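Local structure of probable tRNA pseudouridine synthase D (Methanosarcina mazei, 1Z2Z) at residues L72-A82 against Q93-E104; G21-E29 against R136-N144. The protein probably converts uridine 13 of transfer RNAs to pseudouridine, as a member of the TruD family of pseudouridine synthases. All coordinates share one frame; numbering follows the deposited sequence.

Contact 1. Residues L72-A82 against Q93-E104; sequences LQVSQKRISVA and QKISIFDTDASE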
loop_
_atom_site.group_PDB
_atom_site.type_symbol
_atom_site.label_atom_id
_atom_site.label_comp_id
_atom_site.label_asym_id
_atom_site.label_seq_id
_atom_site.Cartn_x
_atom_site.Cartn_y
_atom_site.Cartn_z
ATOM N N LEU A 72 -7.998 32.013 -2.742
ATOM C CA LEU A 72 -6.822 32.725 -3.225
ATOM C C LEU A 72 -6.896 32.939 -4.746
ATOM O O LEU A 72 -6.004 33.550 -5.321
ATOM C CB LEU A 72 -5.551 31.943 -2.864
ATOM C CG LEU A 72 -5.258 31.599 -1.406
ATOM C CD1 LEU A 72 -4.254 30.458 -1.369
ATOM C CD2 LEU A 72 -4.731 32.808 -0.657
ATOM N N GLN A 73 -7.957 32.450 -5.385
ATOM C CA GLN A 73 -8.126 32.598 -6.831
ATOM C C GLN A 73 -6.846 32.261 -7.591
ATOM O O GLN A 73 -6.235 33.133 -8.210
ATOM C CB GLN A 73 -8.540 34.024 -7.208
ATOM C CG GLN A 73 -9.835 34.497 -6.600
ATOM C CD GLN A 73 -11.051 33.825 -7.167
ATOM O OE1 GLN A 73 -11.444 34.087 -8.293
ATOM N NE2 GLN A 73 -11.661 32.953 -6.385
ATOM N N VAL A 74 -6.440 30.999 -7.505
ATOM C CA VAL A 74 -5.272 30.466 -8.184
ATOM C C VAL A 74 -5.683 29.059 -8.582
ATOM O O VAL A 74 -6.684 28.523 -8.078
ATOM C CB VAL A 74 -4.055 30.356 -7.261
ATOM C CG1 VAL A 74 -3.678 31.715 -6.747
ATOM C CG2 VAL A 74 -4.342 29.388 -6.122
ATOM N N SER A 75 -4.927 28.450 -9.487
ATOM C CA SER A 75 -5.268 27.096 -9.919
ATOM C C SER A 75 -4.942 26.102 -8.805
ATOM O O SER A 75 -4.146 26.387 -7.914
ATOM C CB SER A 75 -4.497 26.735 -11.185
ATOM O OG SER A 75 -3.144 26.449 -10.883
ATOM N N GLN A 76 -5.560 24.933 -8.856
ATOM C CA GLN A 76 -5.321 23.937 -7.824
ATOM C C GLN A 76 -3.858 23.497 -7.757
ATOM O O GLN A 76 -3.359 23.144 -6.683
ATOM C CB GLN A 76 -6.247 22.734 -8.024
ATOM C CG GLN A 76 -7.071 22.478 -6.772
ATOM C CD GLN A 76 -8.214 21.525 -6.988
ATOM O OE1 GLN A 76 -9.036 21.727 -7.880
ATOM N NE2 GLN A 76 -8.299 20.494 -6.149
ATOM N N LYS A 77 -3.176 23.537 -8.903
ATOM C CA LYS A 77 -1.767 23.173 -9.002
ATOM C C LYS A 77 -0.881 24.014 -8.095
ATOM O O LYS A 77 0.110 23.525 -7.560
ATOM C CB LYS A 77 -1.268 23.340 -10.447
ATOM C CG LYS A 77 0.223 23.035 -10.635
ATOM C CD LYS A 77 0.494 21.542 -10.489
ATOM C CE LYS A 77 1.978 21.241 -10.298
ATOM N NZ LYS A 77 2.836 21.989 -11.264
ATOM N N ARG A 78 -1.223 25.287 -7.924
ATOM C CA ARG A 78 -0.408 26.185 -7.097
ATOM C C ARG A 78 -0.351 25.752 -5.657
ATOM O O ARG A 78 0.405 26.312 -4.874
ATOM C CB ARG A 78 -0.945 27.609 -7.151
ATOM C CG ARG A 78 -1.644 27.959 -8.437
ATOM C CD ARG A 78 -0.796 27.636 -9.652
ATOM N NE ARG A 78 0.566 28.123 -9.534
ATOM C CZ ARG A 78 1.296 28.483 -10.577
ATOM N NH1 ARG A 78 2.542 28.919 -10.404
ATOM N NH2 ARG A 78 0.765 28.427 -11.791
ATOM N N ILE A 79 -1.180 24.787 -5.286
ATOM C CA ILE A 79 -1.132 24.299 -3.918
ATOM C C ILE A 79 -0.823 22.795 -3.961
ATOM O O ILE A 79 -1.637 22.006 -4.447
ATOM C CB ILE A 79 -2.475 24.619 -3.131
ATOM C CG1 ILE A 79 -2.729 23.562 -2.058
ATOM C CG2 ILE A 79 -3.659 24.775 -4.072
ATOM C CD1 ILE A 79 -2.219 23.959 -0.721
ATOM N N SER A 80 0.371 22.406 -3.506
ATOM C CA SER A 80 0.732 20.988 -3.521
ATOM C C SER A 80 1.188 20.392 -2.208
ATOM O O SER A 80 1.697 21.070 -1.315
ATOM C CB SER A 80 1.762 20.642 -4.636
ATOM O OG SER A 80 3.050 21.194 -4.448
ATOM N N VAL A 81 0.970 19.091 -2.112
ATOM C CA VAL A 81 1.307 18.341 -0.931
ATOM C C VAL A 81 2.449 17.358 -1.223
ATOM O O VAL A 81 2.733 17.029 -2.386
ATOM C CB VAL A 81 0.047 17.597 -0.451
ATOM C CG1 VAL A 81 -1.005 18.597 -0.054
ATOM C CG2 VAL A 81 -0.512 16.719 -1.570
ATOM N N ALA A 82 3.113 16.921 -0.158
ATOM C CA ALA A 82 4.204 15.964 -0.260
ATOM C C ALA A 82 3.600 14.565 -0.330
ATOM O O ALA A 82 4.140 13.672 -0.985
ATOM C CB ALA A 82 5.107 16.088 0.947
ATOM N N GLN A 93 0.736 18.244 8.063
ATOM C CA GLN A 93 1.678 18.037 6.963
ATOM C C GLN A 93 2.169 19.363 6.407
ATOM O O GLN A 93 1.597 20.413 6.692
ATOM C CB GLN A 93 1.025 17.281 5.818
ATOM C CG GLN A 93 0.037 18.119 5.047
ATOM C CD GLN A 93 -0.771 17.292 4.089
ATOM O OE1 GLN A 93 -2.006 17.279 4.130
ATOM N NE2 GLN A 93 -0.080 16.579 3.226
ATOM N N LYS A 94 3.229 19.316 5.599
ATOM C CA LYS A 94 3.765 20.533 5.010
ATOM C C LYS A 94 3.211 20.698 3.587
ATOM O O LYS A 94 3.032 19.721 2.869
ATOM C CB LYS A 94 5.294 20.474 5.008
ATOM C CG LYS A 94 5.969 21.532 4.145
ATOM C CD LYS A 94 7.491 21.486 4.276
ATOM C CE LYS A 94 7.926 21.845 5.685
ATOM N NZ LYS A 94 9.410 21.910 5.885
ATOM N N ILE A 95 2.888 21.926 3.205
ATOM C CA ILE A 95 2.376 22.184 1.871
ATOM C C ILE A 95 3.009 23.453 1.326
ATOM O O ILE A 95 3.700 24.187 2.047
ATOM C CB ILE A 95 0.835 22.364 1.847
ATOM C CG1 ILE A 95 0.428 23.608 2.639
ATOM C CG2 ILE A 95 0.148 21.118 2.385
ATOM C CD1 ILE A 95 -1.025 24.076 2.333
ATOM N N SER A 96 2.803 23.712 0.047
ATOM C CA SER A 96 3.353 24.928 -0.524
ATOM C C SER A 96 2.252 25.636 -1.286
ATOM O O SER A 96 1.363 25.000 -1.863
ATOM C CB SER A 96 4.530 24.627 -1.456
ATOM O OG SER A 96 4.076 24.031 -2.656
ATOM N N ILE A 97 2.318 26.961 -1.268
ATOM C CA ILE A 97 1.334 27.794 -1.940
ATOM C C ILE A 97 2.060 28.844 -2.741
ATOM O O ILE A 97 2.846 29.627 -2.198
ATOM C CB ILE A 97 0.422 28.510 -0.930
ATOM C CG1 ILE A 97 -0.191 27.493 0.048
ATOM C CG2 ILE A 97 -0.657 29.262 -1.684
ATOM C CD1 ILE A 97 -1.071 28.113 1.115
ATOM N N PHE A 98 1.782 28.867 -4.036
ATOM C CA PHE A 98 2.437 29.798 -4.931
ATOM C C PHE A 98 1.956 31.226 -4.826
ATOM O O PHE A 98 0.752 31.512 -4.757
ATOM C CB PHE A 98 2.290 29.323 -6.384
ATOM C CG PHE A 98 2.777 30.314 -7.410
ATOM C CD1 PHE A 98 1.903 30.863 -8.330
ATOM C CD2 PHE A 98 4.114 30.685 -7.465
ATOM C CE1 PHE A 98 2.363 31.766 -9.305
ATOM C CE2 PHE A 98 4.576 31.587 -8.437
ATOM C CZ PHE A 98 3.703 32.126 -9.350
ATOM N N ASP A 99 2.929 32.124 -4.797
ATOM C CA ASP A 99 2.641 33.543 -4.766
ATOM C C ASP A 99 1.613 33.956 -3.720
ATOM O O ASP A 99 0.563 34.528 -4.037
ATOM C CB ASP A 99 2.176 33.955 -6.159
ATOM C CG ASP A 99 1.939 35.433 -6.275
ATOM O OD1 ASP A 99 2.417 36.170 -5.378
ATOM O OD2 ASP A 99 1.282 35.839 -7.271
ATOM N N THR A 100 1.914 33.659 -2.466
ATOM C CA THR A 100 1.028 34.025 -1.381
ATOM C C THR A 100 1.885 34.469 -0.219
ATOM O O THR A 100 2.914 33.851 0.080
ATOM C CB THR A 100 0.155 32.851 -0.919
ATOM O OG1 THR A 100 -0.654 32.392 -2.009
ATOM C CG2 THR A 100 -0.750 33.291 0.237
ATOM N N ASP A 101 1.462 35.551 0.429
ATOM C CA ASP A 101 2.197 36.080 1.575
ATOM C C ASP A 101 1.680 35.491 2.871
ATOM O O ASP A 101 0.561 35.002 2.927
ATOM C CB ASP A 101 2.096 37.605 1.640
ATOM C CG ASP A 101 2.780 38.270 0.488
ATOM O OD1 ASP A 101 3.917 37.855 0.155
ATOM O OD2 ASP A 101 2.190 39.215 -0.094
ATOM N N ALA A 102 2.512 35.554 3.901
ATOM C CA ALA A 102 2.196 35.035 5.223
ATOM C C ALA A 102 0.918 35.633 5.810
ATOM O O ALA A 102 0.049 34.915 6.320
ATOM C CB ALA A 102 3.366 35.296 6.158
ATOM N N SER A 103 0.810 36.955 5.724
ATOM C CA SER A 103 -0.335 37.697 6.255
ATOM C C SER A 103 -1.696 37.282 5.684
ATOM O O SER A 103 -2.724 37.372 6.371
ATOM C CB SER A 103 -0.114 39.193 6.026
ATOM O OG SER A 103 0.309 39.443 4.693
ATOM N N GLU A 104 -1.700 36.820 4.437
ATOM C CA GLU A 104 -2.932 36.393 3.791
ATOM C C GLU A 104 -3.497 35.138 4.403
ATOM O O GLU A 104 -4.717 34.957 4.465
ATOM C CB GLU A 104 -2.713 36.064 2.325
ATOM C CG GLU A 104 -2.206 37.140 1.423
ATOM C CD GLU A 104 -2.361 36.702 -0.006
ATOM O OE1 GLU A 104 -3.495 36.369 -0.405
ATOM O OE2 GLU A 104 -1.356 36.665 -0.726
HETATM O O HOH W 1 2.902 25.217 -4.626
#
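Ile79 of this beta hairpin and Leu72, at the end of helix 61-72, are the bumps that press on Ile95, Ile97 and Thr100. The CD1 methyl of Ile79 reaches across the strand pair to the tip of Ile95 and, at 4.1 Å, to Ile97 CG1. Val81 continues the row, its CG1 lying 3.7 Å from Ile95 CG2; branched apolar residues suit a strand face that is covered. Farther along, Leu72 spreads its fork over the strand's end and the turn that follows: CD1 rests 3.8 Å from Ile97 CG2, while CD2 reaches Thr100 CG2 at 4.1 Å. On the reverse face the small Ser80 and Ser96 stand opposite each other as a hydrogen-bonded pair, their backbones joined both ways; Ser80 OG and Ser96 OG both bond to the backbone of Val125, and a water links Ser96 OG to Arg78 O. Arg78 O also accepts from Phe98 N at 3.0 Å. A chi1 of 172° swings the Phe98 ring away from its own N and lays it alongside the Arg78 side chain. NH1 of Arg78 sits over one ring face, the guanidinium tilted 33° from the ring, and Asp99 CB covers the opposite face 3.7 Å above its plane. With a serine in place of Phe98, the Arg78 guanidinium would probably lose the surface it lies on and be set free to swing. Helix 61-72 covers the isoleucine face, Thr65 touching Ile79 and Thr61 touching Val81, while strand 49-57 pairs with strand 90-98 along its other edge and Tyr49 meets the Phe98 ring.

Contact 2. Residues G21-E29 against R136-N144; sequences GLGGQLRQE and RITVRNIEN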
loop_
_atom_site.group_PDB
_atom_site.type_symbol
_atom_site.label_atom_id
_atom_site.label_comp_id
_atom_site.label_asym_id
_atom_site.label_seq_id
_atom_site.Cartn_x
_atom_site.Cartn_y
_atom_site.Cartn_z
ATOM N N GLY A 21 -5.864 -12.133 17.930
ATOM C CA GLY A 21 -6.394 -10.955 17.278
ATOM C C GLY A 21 -7.067 -10.019 18.250
ATOM O O GLY A 21 -8.161 -10.291 18.745
ATOM N N LEU A 22 -6.390 -8.910 18.514
ATOM C CA LEU A 22 -6.860 -7.881 19.421
ATOM C C LEU A 22 -8.278 -7.456 19.066
ATOM O O LEU A 22 -9.049 -7.053 19.935
ATOM C CB LEU A 22 -5.908 -6.696 19.340
ATOM C CG LEU A 22 -5.902 -5.683 20.471
ATOM C CD1 LEU A 22 -4.559 -4.969 20.466
ATOM C CD2 LEU A 22 -7.057 -4.706 20.306
ATOM N N GLY A 23 -8.624 -7.558 17.784
ATOM C CA GLY A 23 -9.955 -7.181 17.341
ATOM C C GLY A 23 -10.227 -5.707 17.562
ATOM O O GLY A 23 -9.296 -4.903 17.612
ATOM N N GLY A 24 -11.497 -5.341 17.693
ATOM C CA GLY A 24 -11.844 -3.946 17.910
ATOM C C GLY A 24 -12.130 -3.193 16.621
ATOM O O GLY A 24 -12.249 -3.795 15.550
ATOM N N GLN A 25 -12.223 -1.871 16.718
ATOM C CA GLN A 25 -12.519 -1.038 15.558
ATOM C C GLN A 25 -11.667 0.222 15.520
ATOM O O GLN A 25 -11.067 0.605 16.528
ATOM C CB GLN A 25 -13.990 -0.659 15.580
ATOM C CG GLN A 25 -14.380 0.003 16.876
ATOM C CD GLN A 25 -15.866 0.214 16.992
ATOM O OE1 GLN A 25 -16.319 1.041 17.784
ATOM N NE2 GLN A 25 -16.642 -0.539 16.213
ATOM N N LEU A 26 -11.622 0.867 14.357
ATOM C CA LEU A 26 -10.819 2.078 14.197
ATOM C C LEU A 26 -11.593 3.263 13.616
ATOM O O LEU A 26 -12.696 3.105 13.094
ATOM C CB LEU A 26 -9.615 1.793 13.297
ATOM C CG LEU A 26 -8.685 0.608 13.559
ATOM C CD1 LEU A 26 -7.528 0.719 12.561
ATOM C CD2 LEU A 26 -8.155 0.605 14.997
ATOM N N ARG A 27 -11.006 4.452 13.708
ATOM C CA ARG A 27 -11.650 5.640 13.179
ATOM C C ARG A 27 -13.006 5.870 13.836
ATOM O O ARG A 27 -13.935 6.380 13.201
ATOM C CB ARG A 27 -11.863 5.517 11.661
ATOM C CG ARG A 27 -10.737 6.036 10.770
ATOM C CD ARG A 27 -9.803 4.921 10.357
ATOM N NE ARG A 27 -9.223 5.105 9.021
ATOM C CZ ARG A 27 -8.303 6.015 8.700
ATOM N NH1 ARG A 27 -7.834 6.856 9.603
ATOM N NH2 ARG A 27 -7.824 6.075 7.470
ATOM N N GLN A 28 -13.141 5.481 15.097
ATOM C CA GLN A 28 -14.419 5.685 15.759
ATOM C C GLN A 28 -14.567 7.179 16.015
ATOM O O GLN A 28 -15.667 7.731 15.961
ATOM C CB GLN A 28 -14.499 4.920 17.080
ATOM C CG GLN A 28 -15.919 4.421 17.351
ATOM C CD GLN A 28 -16.179 4.119 18.806
ATOM O OE1 GLN A 28 -15.482 3.314 19.423
ATOM N NE2 GLN A 28 -17.194 4.766 19.365
ATOM N N GLU A 29 -13.439 7.828 16.278
ATOM C CA GLU A 29 -13.406 9.259 16.521
ATOM C C GLU A 29 -12.246 9.889 15.773
ATOM O O GLU A 29 -11.116 9.434 15.884
ATOM C CB GLU A 29 -13.292 9.523 18.018
ATOM C CG GLU A 29 -14.580 9.204 18.711
ATOM C CD GLU A 29 -15.710 9.988 18.107
ATOM O OE1 GLU A 29 -16.883 9.519 18.156
ATOM O OE2 GLU A 29 -15.409 11.096 17.580
ATOM N N ARG A 136 -0.329 7.603 15.396
ATOM C CA ARG A 136 -0.897 7.537 16.737
ATOM C C ARG A 136 -2.302 7.001 16.510
ATOM O O ARG A 136 -3.255 7.773 16.474
ATOM C CB ARG A 136 -0.969 8.942 17.328
ATOM C CG ARG A 136 -1.750 9.055 18.618
ATOM C CD ARG A 136 -0.821 9.021 19.805
ATOM N NE ARG A 136 -1.547 8.948 21.069
ATOM C CZ ARG A 136 -0.960 8.936 22.263
ATOM N NH1 ARG A 136 -1.696 8.863 23.364
ATOM N NH2 ARG A 136 0.364 9.004 22.359
ATOM N N ILE A 137 -2.427 5.690 16.327
ATOM C CA ILE A 137 -3.727 5.076 16.078
ATOM C C ILE A 137 -4.338 4.562 17.371
ATOM O O ILE A 137 -3.625 4.254 18.318
ATOM C CB ILE A 137 -3.602 3.923 15.061
ATOM C CG1 ILE A 137 -2.922 4.449 13.797
ATOM C CG2 ILE A 137 -4.976 3.356 14.714
ATOM C CD1 ILE A 137 -2.646 3.382 12.765
ATOM N N THR A 138 -5.663 4.485 17.407
ATOM C CA THR A 138 -6.379 4.022 18.589
ATOM C C THR A 138 -7.423 2.986 18.207
ATOM O O THR A 138 -8.335 3.284 17.441
ATOM C CB THR A 138 -7.106 5.180 19.277
ATOM O OG1 THR A 138 -6.144 6.111 19.786
ATOM C CG2 THR A 138 -7.986 4.661 20.416
ATOM N N VAL A 139 -7.288 1.779 18.746
ATOM C CA VAL A 139 -8.236 0.711 18.470
ATOM C C VAL A 139 -9.195 0.755 19.661
ATOM O O VAL A 139 -8.754 0.900 20.805
ATOM C CB VAL A 139 -7.513 -0.685 18.389
ATOM C CG1 VAL A 139 -8.429 -1.727 17.768
ATOM C CG2 VAL A 139 -6.228 -0.578 17.571
ATOM N N ARG A 140 -10.498 0.669 19.393
ATOM C CA ARG A 140 -11.537 0.707 20.437
ATOM C C ARG A 140 -12.530 -0.455 20.314
ATOM O O ARG A 140 -12.683 -1.037 19.241
ATOM C CB ARG A 140 -12.337 2.020 20.358
ATOM C CG ARG A 140 -11.583 3.282 20.713
ATOM C CD ARG A 140 -12.517 4.477 20.661
ATOM N NE ARG A 140 -11.836 5.740 20.946
ATOM C CZ ARG A 140 -11.287 6.057 22.115
ATOM N NH1 ARG A 140 -10.686 7.224 22.277
ATOM N NH2 ARG A 140 -11.334 5.210 23.132
ATOM N N ASN A 141 -13.202 -0.774 21.420
ATOM C CA ASN A 141 -14.215 -1.836 21.462
ATOM C C ASN A 141 -13.667 -3.262 21.397
ATOM O O ASN A 141 -14.180 -4.118 20.665
ATOM C CB ASN A 141 -15.230 -1.647 20.334
ATOM C CG ASN A 141 -16.567 -2.283 20.647
ATOM O OD1 ASN A 141 -17.403 -2.478 19.765
ATOM N ND2 ASN A 141 -16.781 -2.598 21.918
ATOM N N ILE A 142 -12.624 -3.510 22.173
ATOM C CA ILE A 142 -12.024 -4.821 22.210
ATOM C C ILE A 142 -12.663 -5.664 23.308
ATOM O O ILE A 142 -12.855 -5.205 24.440
ATOM C CB ILE A 142 -10.504 -4.732 22.446
ATOM C CG1 ILE A 142 -9.927 -6.146 22.615
ATOM C CG2 ILE A 142 -10.223 -3.867 23.648
ATOM C CD1 ILE A 142 -8.424 -6.189 22.839
ATOM N N GLU A 143 -12.980 -6.905 22.949
ATOM C CA GLU A 143 -13.603 -7.863 23.852
ATOM C C GLU A 143 -12.676 -8.284 24.999
ATOM O O GLU A 143 -12.769 -9.409 25.485
ATOM C CB GLU A 143 -14.044 -9.109 23.059
ATOM C CG GLU A 143 -12.884 -9.938 22.457
ATOM C CD GLU A 143 -13.347 -11.141 21.626
ATOM O OE1 GLU A 143 -14.099 -11.994 22.157
ATOM O OE2 GLU A 143 -12.947 -11.238 20.440
ATOM N N ASN A 144 -11.775 -7.399 25.421
ATOM C CA ASN A 144 -10.859 -7.709 26.524
ATOM C C ASN A 144 -10.789 -6.573 27.528
ATOM O O ASN A 144 -11.347 -5.499 27.309
ATOM C CB ASN A 144 -9.436 -7.995 26.024
ATOM C CG ASN A 144 -9.286 -9.381 25.431
ATOM O OD1 ASN A 144 -9.606 -10.388 26.073
ATOM N ND2 ASN A 144 -8.786 -9.443 24.201
HETATM O O HOH W 2 -8.544 4.460 14.875
#
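A single antiparallel bridge, Gln25 with Arg140, ties the loop that precedes strand 33-39 to the last residues of strand 130-142. Gln25 N donates to Arg140 O at 2.7 Å, and Arg140 N returns a straighter bond to Gln25 O (2.9 Å, 170° at the hydrogen). Gly24, just before the bridge, passes with its CA 3.3 Å from Arg140 O; at its backbone angles a CB would be jammed against the carbonyl O of Gly23 and would also run into Val139 CG1, which explains a residue without a side chain. A water extends the link, accepting from Arg27 N and donating to Thr138 O. Beyond the bridge, Leu26 lays CD2 against Val139 CG2, with Ile137 CG2 4.2 Å from it. At the other end Leu22 meets Ile142 at about a right angle, its CD2 turned to Ile142 CD1. Gln28 crosses the extended chain of Arg140: its OE1 is 3.4 Å from Arg140 CD, the amide standing nearly upright (81°) to the guanidinium, and bonds to Asn404. That chain offers its CH2 groups to Gln28 and still carries NE to a salt bridge with Asp32, while Thr138 CG2 lies over one face of the Arg140 guanidinium, 3.9 Å above the plane. Beyond Arg140, Asn141 and Ile142 both face Ser408 in a G1 beta bulge, with Asn141 taking the positive phi. Strand 408-417 pairs antiparallel with strand 130-142, helix 423-430 covers Leu26 and Val139 through Met430, and helix 146-163 packs on Leu22 and Ile142 through Leu153 and Thr149.

Overall arrangement
Contact 1 and contact 2 lie on the same mixed sheet, their centres 36 Å apart and their nearest atoms about 13 Å, so they do not touch. Strand 33-39 connects them, running parallel to strand 90-98 of contact 1 and antiparallel to strand 130-142 of contact 2. Along the chain, contact 1 is nested within the loop that contact 2 closes. Both approach Asp86, the predicted nucleophile, which lies in the loop joining strands 79-81 and 90-98: the side chain of Gln93 is about 9 Å from that of Asp86, and that of Ile137 about 8 Å. Arg27, in the loop of contact 2, forms a salt bridge with Asp86.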